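Local structure of streptomycin 3''-adenylyltransferase (6SXJ) at residues A[219-224]-A[241-246]; A[21-26]-A[51-56]. The protein transfers an AMP group from ATP to the 9-hydroxyl of spectinomycin, releasing diphosphate and making bacteria resistant to this antibiotic but not to streptomycin. All coordinates share one frame; numbering follows the deposited sequence.

From the N terminus the chain first runs through helix 8-23, whose end enters interaction 2. Strand 27-33, helix 35-38 and strand 47-53 follow, and the loop closes where 51-56 returns to Asn26, tying the end of the first helix and the turn before strand 27-33 to the end of its antiparallel neighbour, 47-53, in the nucleotidyltransferase sheet. That loop is complete long before interaction 1 begins. In the helical C-terminal domain, 219-224 on helix 216-229 is joined across a short connection by 241-246 on the last helix, 241-253. The two loops therefore lie in series, neither nesting nor crossing, on opposite sides of the chain's centre, with contact centres about 43 Å apart.

Interaction 1: A[219-224]-A[241-246]; sequences RERILL and VNLTIN
Arg221 reaches from helix 216-229 to Val241, Leu243 and Thr244 of the last helix, 241-253, two successive helices packed nearly at right angles in the all-helical C-terminal domain of this adenylyltransferase. The short helical segments lie nearly perpendicular, at 99°, with axes 9.9 Å apart. That spacing leaves the link to side chains, chiefly one long arginine and one threonine.

Val241, at the beginning of the second segment, turns its side chain away from 219-224. Val241 N lies 4.2 Å from Arg221 CD, a loose contact, while the valine side chain packs on Tyr177 and Glu181. Leu243 comes next and points toward the first helix. Leu243 CB is 3.5 Å from Arg221 NH2, approaching the guanidinium obliquely, and Leu243 CD1 touches the same nitrogen less closely. The leucine also rests on Glu217 and His218, about one turn before Arg221 on helix 216-229.

Thr244 carries the polar centre of this largely buried contact. Its chi1 of -64° puts OG1 beside its own backbone N, and the hydroxyl oxygen meets the edge of the guanidinium, where Arg221 NE donates a nearly straight hydrogen bond of 2.8 Å to Thr244 OG1. The arginine chain is extended at chi2 and bends at chi3 (-75°), which turns NE off the line of the chain. The same OG1 also hydrogen-bonds to His218 ND1, so two side chains of helix 216-229 grip one oxygen. Arg221 NH2 meanwhile forms a salt bridge with Glu217, and this second hold should help fix the rotation of the guanidinium.

The methyl branch of Thr244 serves the apolar side. Ile222, which also packs on Ile185, Cys189 and Ala211 of neighbouring helices, meets it obliquely, with Ile222 CG1 3.9 Å from Thr244 CG2.

Interaction 2: A[21-26]-A[51-56]; sequences KHLKNN and VVVSEP
Asn26 grips the turn that follows strand 47-53 with both its backbone and its side chain, at the C-terminal end of that strand in the mixed sheet of the nucleotidyltransferase domain. It stands where a 3-10 turn after helix 8-23 leads into strand 27-33, the antiparallel neighbour of 47-53.

The tight part is polar. Ser54 N divides its hydrogen between two acceptors of this residue, Asn26 O at 3.1 Å and Asn26 OD1 at 3.0 Å; it lies in the plane of the backbone carbonyl but well above that of the side-chain amide. Glu55 N comes to OD1 in the amide plane, on a lone pair, so OD1 accepts two backbone N-H groups. Chi1 of -167° holds CG anti to the backbone N; from there ND2 donates back to Glu55 O, which lies in the amide plane. Together these bonds hold the amide at both ends. Val53 CA adds a C-H···O contact of 3.1 Å to Asn26 O.

On the solvent side, Glu55 and Pro56 are exposed, and the glutamate adds little beyond its backbone. The packing is also looser toward the buried end of the helix, where Leu23 touches the strand through CD1 alone, with Leu23 CD1 4.2 Å from Val51 CG1. Leu23 and Val53 cross at about a right angle, with Leu23 CD1 4.1 Å from Val53 CG1.

Interaction 1: A[219-224]-A[241-246]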
ATOM      1  N   ARG A 219     -17.216  -7.371  16.585  1.00 67.01           N
ATOM      2  CA  ARG A 219     -15.916  -7.847  17.045  1.00 65.78           C
ATOM      3  C   ARG A 219     -15.672  -9.285  16.601  1.00 65.26           C
ATOM      4  O   ARG A 219     -14.618  -9.603  16.040  1.00 64.95           O
ATOM      5  CB  ARG A 219     -15.831  -7.739  18.564  1.00 71.26           C
ATOM      6  CG  ARG A 219     -14.817  -8.684  19.184  1.00 73.01           C
ATOM      7  CD  ARG A 219     -14.422  -8.211  20.565  1.00 69.26           C
ATOM      8  NE  ARG A 219     -15.359  -8.655  21.592  1.00 80.65           N
ATOM      9  CZ  ARG A 219     -16.073  -7.839  22.362  1.00 74.54           C
ATOM     10  NH1 ARG A 219     -15.971  -6.522  22.223  1.00 71.51           N
ATOM     11  NH2 ARG A 219     -16.895  -8.346  23.272  1.00 73.65           N
ATOM     12  N   GLU A 220     -16.638 -10.169  16.850  1.00 69.91           N
ATOM     13  CA  GLU A 220     -16.522 -11.550  16.391  1.00 67.36           C
ATOM     14  C   GLU A 220     -16.086 -11.605  14.928  1.00 71.13           C
ATOM     15  O   GLU A 220     -15.132 -12.310  14.580  1.00 68.15           O
ATOM     16  CB  GLU A 220     -17.856 -12.280  16.582  1.00 72.36           C
ATOM     17  CG  GLU A 220     -18.069 -12.884  17.969  1.00 72.34           C
ATOM     18  CD  GLU A 220     -19.483 -13.427  18.168  1.00 82.96           C
ATOM     19  OE1 GLU A 220     -20.043 -13.251  19.273  1.00 80.02           O
ATOM     20  OE2 GLU A 220     -20.039 -14.027  17.220  1.00 86.86           O
ATOM     21  N   ARG A 221     -16.765 -10.851  14.054  1.00 69.86           N
ATOM     22  CA  ARG A 221     -16.437 -10.906  12.630  1.00 68.46           C
ATOM     23  C   ARG A 221     -15.091 -10.247  12.333  1.00 71.83           C
ATOM     24  O   ARG A 221     -14.358 -10.707  11.448  1.00 70.98           O
ATOM     25  CB  ARG A 221     -17.555 -10.253  11.808  1.00 69.07           C
ATOM     26  CG  ARG A 221     -18.787 -11.143  11.620  1.00 63.94           C
ATOM     27  CD  ARG A 221     -19.798 -10.550  10.644  1.00 72.17           C
ATOM     28  NE  ARG A 221     -20.560  -9.444  11.221  1.00 67.85           N
ATOM     29  CZ  ARG A 221     -21.767  -9.566  11.773  1.00 66.89           C
ATOM     30  NH1 ARG A 221     -22.359 -10.752  11.834  1.00 61.92           N
ATOM     31  NH2 ARG A 221     -22.385  -8.503  12.270  1.00 65.17           N
ATOM     32  N   ILE A 222     -14.744  -9.184  13.060  1.00 62.31           N
ATOM     33  CA  ILE A 222     -13.471  -8.512  12.826  1.00 62.03           C
ATOM     34  C   ILE A 222     -12.309  -9.433  13.179  1.00 82.32           C
ATOM     35  O   ILE A 222     -11.298  -9.487  12.465  1.00 80.48           O
ATOM     36  CB  ILE A 222     -13.411  -7.193  13.621  1.00 63.48           C
ATOM     37  CG1 ILE A 222     -14.366  -6.162  13.005  1.00 62.55           C
ATOM     38  CG2 ILE A 222     -11.979  -6.665  13.653  1.00 51.02           C
ATOM     39  CD1 ILE A 222     -14.386  -4.809  13.713  1.00 58.73           C
ATOM     40  N   LEU A 223     -12.423 -10.158  14.295  1.00 75.10           N
ATOM     41  CA  LEU A 223     -11.370 -11.084  14.686  1.00 79.07           C
ATOM     42  C   LEU A 223     -11.299 -12.282  13.745  1.00 81.84           C
ATOM     43  O   LEU A 223     -10.215 -12.834  13.530  1.00 78.06           O
ATOM     44  CB  LEU A 223     -11.590 -11.532  16.126  1.00 68.15           C
ATOM     45  CG  LEU A 223     -11.268 -10.446  17.155  1.00 69.82           C
ATOM     46  CD1 LEU A 223     -11.700 -10.872  18.548  1.00 70.89           C
ATOM     47  CD2 LEU A 223      -9.780 -10.109  17.129  1.00 81.16           C
ATOM     48  N   LEU A 224     -12.429 -12.690  13.165  1.00 78.57           N
ATOM     49  CA  LEU A 224     -12.388 -13.733  12.147  1.00 81.66           C
ATOM     50  C   LEU A 224     -11.723 -13.246  10.865  1.00 87.67           C
ATOM     51  O   LEU A 224     -11.307 -14.072  10.044  1.00 87.60           O
ATOM     52  CB  LEU A 224     -13.801 -14.247  11.861  1.00 82.59           C
ATOM     53  CG  LEU A 224     -14.154 -15.467  12.720  1.00 94.49           C
ATOM     54  CD1 LEU A 224     -14.636 -15.033  14.107  1.00 85.50           C
ATOM     55  CD2 LEU A 224     -15.184 -16.358  12.040  1.00 86.82           C
ATOM     56  N   VAL A 241     -21.235 -10.041   6.694  1.00 62.20           N
ATOM     57  CA  VAL A 241     -20.198  -9.025   6.557  1.00 61.72           C
ATOM     58  C   VAL A 241     -20.811  -7.653   6.324  1.00 60.76           C
ATOM     59  O   VAL A 241     -20.215  -6.627   6.677  1.00 55.01           O
ATOM     60  CB  VAL A 241     -19.238  -9.408   5.415  1.00 66.05           C
ATOM     61  CG1 VAL A 241     -18.208  -8.311   5.198  1.00 66.22           C
ATOM     62  CG2 VAL A 241     -18.558 -10.743   5.708  1.00 73.38           C
ATOM     63  N   ASN A 242     -21.987  -7.607   5.695  1.00 65.62           N
ATOM     64  CA  ASN A 242     -22.617  -6.325   5.412  1.00 59.12           C
ATOM     65  C   ASN A 242     -22.767  -5.496   6.683  1.00 57.20           C
ATOM     66  O   ASN A 242     -22.485  -4.292   6.687  1.00 57.57           O
ATOM     67  CB  ASN A 242     -23.974  -6.556   4.743  1.00 63.99           C
ATOM     68  CG  ASN A 242     -24.781  -7.643   5.423  1.00 63.98           C
ATOM     69  OD1 ASN A 242     -24.287  -8.750   5.653  1.00 57.99           O
ATOM     70  ND2 ASN A 242     -26.032  -7.331   5.753  1.00 60.03           N
ATOM     71  N   LEU A 243     -23.184  -6.130   7.780  1.00 53.21           N
ATOM     72  CA  LEU A 243     -23.472  -5.387   9.006  1.00 56.28           C
ATOM     73  C   LEU A 243     -22.223  -4.723   9.565  1.00 53.16           C
ATOM     74  O   LEU A 243     -22.251  -3.554   9.970  1.00 52.39           O
ATOM     75  CB  LEU A 243     -24.086  -6.327  10.043  1.00 57.20           C
ATOM     76  CG  LEU A 243     -25.272  -7.127   9.509  1.00 54.60           C
ATOM     77  CD1 LEU A 243     -25.812  -8.086  10.540  1.00 60.60           C
ATOM     78  CD2 LEU A 243     -26.361  -6.171   9.040  1.00 58.10           C
ATOM     79  N   THR A 244     -21.116  -5.462   9.617  1.00 56.82           N
ATOM     80  CA  THR A 244     -19.894  -4.891  10.175  1.00 45.81           C
ATOM     81  C   THR A 244     -19.330  -3.810   9.264  1.00 47.03           C
ATOM     82  O   THR A 244     -18.870  -2.765   9.739  1.00 52.56           O
ATOM     83  CB  THR A 244     -18.863  -5.997  10.409  1.00 52.82           C
ATOM     84  OG1 THR A 244     -19.355  -6.917  11.391  1.00 53.96           O
ATOM     85  CG2 THR A 244     -17.559  -5.409  10.885  1.00 51.05           C
ATOM     86  N   ILE A 245     -19.340  -4.047   7.949  1.00 53.40           N
ATOM     87  CA  ILE A 245     -18.948  -3.003   7.004  1.00 49.16           C
ATOM     88  C   ILE A 245     -19.742  -1.733   7.282  1.00 58.37           C
ATOM     89  O   ILE A 245     -19.182  -0.634   7.403  1.00 55.47           O
ATOM     90  CB  ILE A 245     -19.152  -3.492   5.558  1.00 64.43           C
ATOM     91  CG1 ILE A 245     -18.210  -4.661   5.247  1.00 65.77           C
ATOM     92  CG2 ILE A 245     -18.936  -2.357   4.568  1.00 61.61           C
ATOM     93  CD1 ILE A 245     -16.833  -4.232   4.783  1.00 69.69           C
ATOM     94  N   ASN A 246     -21.069  -1.868   7.381  1.00 61.21           N
ATOM     95  CA  ASN A 246     -21.915  -0.725   7.704  1.00 64.09           C
ATOM     96  C   ASN A 246     -21.499  -0.108   9.033  1.00 55.89           C
ATOM     97  O   ASN A 246     -21.326   1.111   9.138  1.00 58.53           O
ATOM     98  CB  ASN A 246     -23.382  -1.157   7.743  1.00 59.51           C
ATOM     99  CG  ASN A 246     -23.924  -1.500   6.369  1.00 73.24           C
ATOM    100  OD1 ASN A 246     -23.332  -1.137   5.349  1.00 75.04           O
ATOM    101  ND2 ASN A 246     -25.053  -2.210   6.333  1.00 66.77           N
TER

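Interaction 2: A[21-26]-A[51-56]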
ATOM      1  N   LYS A  21      20.371   0.284 -12.404  1.00 55.63           N
ATOM      2  CA  LYS A  21      20.867  -0.093 -13.722  1.00 65.03           C
ATOM      3  C   LYS A  21      19.999   0.495 -14.829  1.00 67.60           C
ATOM      4  O   LYS A  21      20.515   0.938 -15.860  1.00 75.72           O
ATOM      5  CB  LYS A  21      20.929  -1.616 -13.841  1.00 65.44           C
ATOM      6  CG  LYS A  21      21.366  -2.107 -15.218  1.00 75.02           C
ATOM      7  CD  LYS A  21      21.448  -3.628 -15.273  1.00 81.26           C
ATOM      8  CE  LYS A  21      22.242  -4.103 -16.489  1.00 91.09           C
ATOM      9  NZ  LYS A  21      22.008  -3.247 -17.692  1.00 93.06           N
ATOM     10  N   HIS A  22      18.681   0.517 -14.635  1.00 67.19           N
ATOM     11  CA  HIS A  22      17.752   0.832 -15.716  1.00 59.52           C
ATOM     12  C   HIS A  22      17.243   2.265 -15.689  1.00 67.02           C
ATOM     13  O   HIS A  22      17.025   2.856 -16.751  1.00 70.06           O
ATOM     14  CB  HIS A  22      16.563  -0.125 -15.672  1.00 62.80           C
ATOM     15  CG  HIS A  22      16.931  -1.549 -15.949  1.00 69.10           C
ATOM     16  ND1 HIS A  22      17.095  -2.039 -17.226  1.00 74.34           N
ATOM     17  CD2 HIS A  22      17.176  -2.585 -15.113  1.00 75.59           C
ATOM     18  CE1 HIS A  22      17.421  -3.318 -17.166  1.00 72.75           C
ATOM     19  NE2 HIS A  22      17.473  -3.675 -15.895  1.00 70.15           N
ATOM     20  N   LEU A  23      17.034   2.844 -14.510  1.00 61.64           N
ATOM     21  CA  LEU A  23      16.640   4.244 -14.454  1.00 62.41           C
ATOM     22  C   LEU A  23      17.835   5.181 -14.556  1.00 62.92           C
ATOM     23  O   LEU A  23      17.648   6.379 -14.809  1.00 56.85           O
ATOM     24  CB  LEU A  23      15.866   4.517 -13.167  1.00 62.80           C
ATOM     25  CG  LEU A  23      14.607   3.672 -12.979  1.00 52.20           C
ATOM     26  CD1 LEU A  23      13.891   4.097 -11.702  1.00 46.78           C
ATOM     27  CD2 LEU A  23      13.677   3.790 -14.181  1.00 59.73           C
ATOM     28  N   LYS A  24      19.047   4.661 -14.356  1.00 70.33           N
ATOM     29  CA  LYS A  24      20.313   5.393 -14.529  1.00 64.85           C
ATOM     30  C   LYS A  24      20.191   6.748 -13.822  1.00 60.19           C
ATOM     31  O   LYS A  24      19.830   6.782 -12.643  1.00 62.90           O
ATOM     32  CB  LYS A  24      20.643   5.451 -16.014  1.00 66.90           C
ATOM     33  CG  LYS A  24      20.916   4.092 -16.650  1.00 71.43           C
ATOM     34  CD  LYS A  24      20.451   4.053 -18.107  1.00 75.01           C
ATOM     35  CE  LYS A  24      20.357   2.623 -18.641  1.00 76.33           C
ATOM     36  NZ  LYS A  24      19.150   2.393 -19.492  1.00 87.20           N
ATOM     37  N   ASN A  25      20.477   7.864 -14.494  1.00 62.95           N
ATOM     38  CA  ASN A  25      20.512   9.163 -13.829  1.00 66.01           C
ATOM     39  C   ASN A  25      19.133   9.780 -13.628  1.00 66.53           C
ATOM     40  O   ASN A  25      19.042  10.871 -13.052  1.00 70.69           O
ATOM     41  CB  ASN A  25      21.385  10.138 -14.621  1.00 75.62           C
ATOM     42  CG  ASN A  25      22.867   9.884 -14.429  1.00 87.00           C
ATOM     43  OD1 ASN A  25      23.578   9.567 -15.381  1.00 91.44           O
ATOM     44  ND2 ASN A  25      23.339  10.017 -13.191  1.00 83.45           N
ATOM     45  N   ASN A  26      18.065   9.131 -14.086  1.00 64.67           N
ATOM     46  CA  ASN A  26      16.724   9.615 -13.790  1.00 64.65           C
ATOM     47  C   ASN A  26      16.295   9.311 -12.362  1.00 62.98           C
ATOM     48  O   ASN A  26      15.277   9.851 -11.914  1.00 61.45           O
ATOM     49  CB  ASN A  26      15.718   9.001 -14.767  1.00 69.61           C
ATOM     50  CG  ASN A  26      14.370   9.698 -14.731  1.00 62.06           C
ATOM     51  OD1 ASN A  26      14.269  10.868 -14.360  1.00 68.03           O
ATOM     52  ND2 ASN A  26      13.324   8.975 -15.113  1.00 58.56           N
ATOM     53  N   VAL A  51       9.826   5.250  -5.015  1.00 47.61           N
ATOM     54  CA  VAL A  51      10.929   5.657  -5.877  1.00 44.84           C
ATOM     55  C   VAL A  51      10.590   7.008  -6.488  1.00 59.69           C
ATOM     56  O   VAL A  51       9.458   7.233  -6.936  1.00 52.39           O
ATOM     57  CB  VAL A  51      11.199   4.610  -6.975  1.00 44.86           C
ATOM     58  CG1 VAL A  51      12.294   5.090  -7.921  1.00 51.24           C
ATOM     59  CG2 VAL A  51      11.562   3.272  -6.363  1.00 44.90           C
ATOM     60  N   VAL A  52      11.567   7.905  -6.511  1.00 54.31           N
ATOM     61  CA  VAL A  52      11.383   9.255  -7.023  1.00 48.17           C
ATOM     62  C   VAL A  52      12.329   9.464  -8.194  1.00 55.71           C
ATOM     63  O   VAL A  52      13.520   9.142  -8.104  1.00 59.19           O
ATOM     64  CB  VAL A  52      11.623  10.318  -5.937  1.00 52.45           C
ATOM     65  CG1 VAL A  52      11.383  11.713  -6.505  1.00 62.60           C
ATOM     66  CG2 VAL A  52      10.720  10.064  -4.742  1.00 52.81           C
ATOM     67  N   VAL A  53      11.799  10.033  -9.277  1.00 56.90           N
ATOM     68  CA  VAL A  53      12.523  10.238 -10.520  1.00 59.27           C
ATOM     69  C   VAL A  53      12.363  11.695 -10.934  1.00 60.34           C
ATOM     70  O   VAL A  53      11.549  12.438 -10.387  1.00 61.54           O
ATOM     71  CB  VAL A  53      12.028   9.301 -11.640  1.00 60.40           C
ATOM     72  CG1 VAL A  53      12.363   7.858 -11.304  1.00 55.27           C
ATOM     73  CG2 VAL A  53      10.528   9.479 -11.860  1.00 61.94           C
ATOM     74  N   SER A  54      13.166  12.098 -11.916  1.00 63.60           N
ATOM     75  CA  SER A  54      13.141  13.471 -12.399  1.00 66.36           C
ATOM     76  C   SER A  54      12.141  13.671 -13.532  1.00 67.11           C
ATOM     77  O   SER A  54      11.398  14.657 -13.526  1.00 63.30           O
ATOM     78  CB  SER A  54      14.539  13.883 -12.868  1.00 72.14           C
ATOM     79  OG  SER A  54      15.337  14.311 -11.778  1.00 79.36           O
ATOM     80  N   GLU A  55      12.112  12.763 -14.500  1.00 65.39           N
ATOM     81  CA  GLU A  55      11.288  12.877 -15.692  1.00 77.18           C
ATOM     82  C   GLU A  55      10.506  11.595 -15.914  1.00 72.80           C
ATOM     83  O   GLU A  55      10.837  10.545 -15.349  1.00 66.72           O
ATOM     84  CB  GLU A  55      12.143  13.164 -16.936  1.00 77.05           C
ATOM     85  CG  GLU A  55      12.925  14.460 -16.879  1.00 86.18           C
ATOM     86  CD  GLU A  55      14.339  14.296 -17.388  1.00 93.68           C
ATOM     87  OE1 GLU A  55      14.543  13.494 -18.327  1.00 91.55           O
ATOM     88  OE2 GLU A  55      15.244  14.969 -16.849  1.00 99.66           O
ATOM     89  N   PRO A  56       9.464  11.642 -16.746  1.00 63.36           N
ATOM     90  CA  PRO A  56       8.673  10.435 -17.012  1.00 62.53           C
ATOM     91  C   PRO A  56       9.524   9.298 -17.556  1.00 70.51           C
ATOM     92  O   PRO A  56      10.642   9.486 -18.043  1.00 69.34           O
ATOM     93  CB  PRO A  56       7.642  10.901 -18.049  1.00 64.70           C
ATOM     94  CG  PRO A  56       7.520  12.376 -17.826  1.00 63.81           C
ATOM     95  CD  PRO A  56       8.894  12.837 -17.398  1.00 72.63           C
TER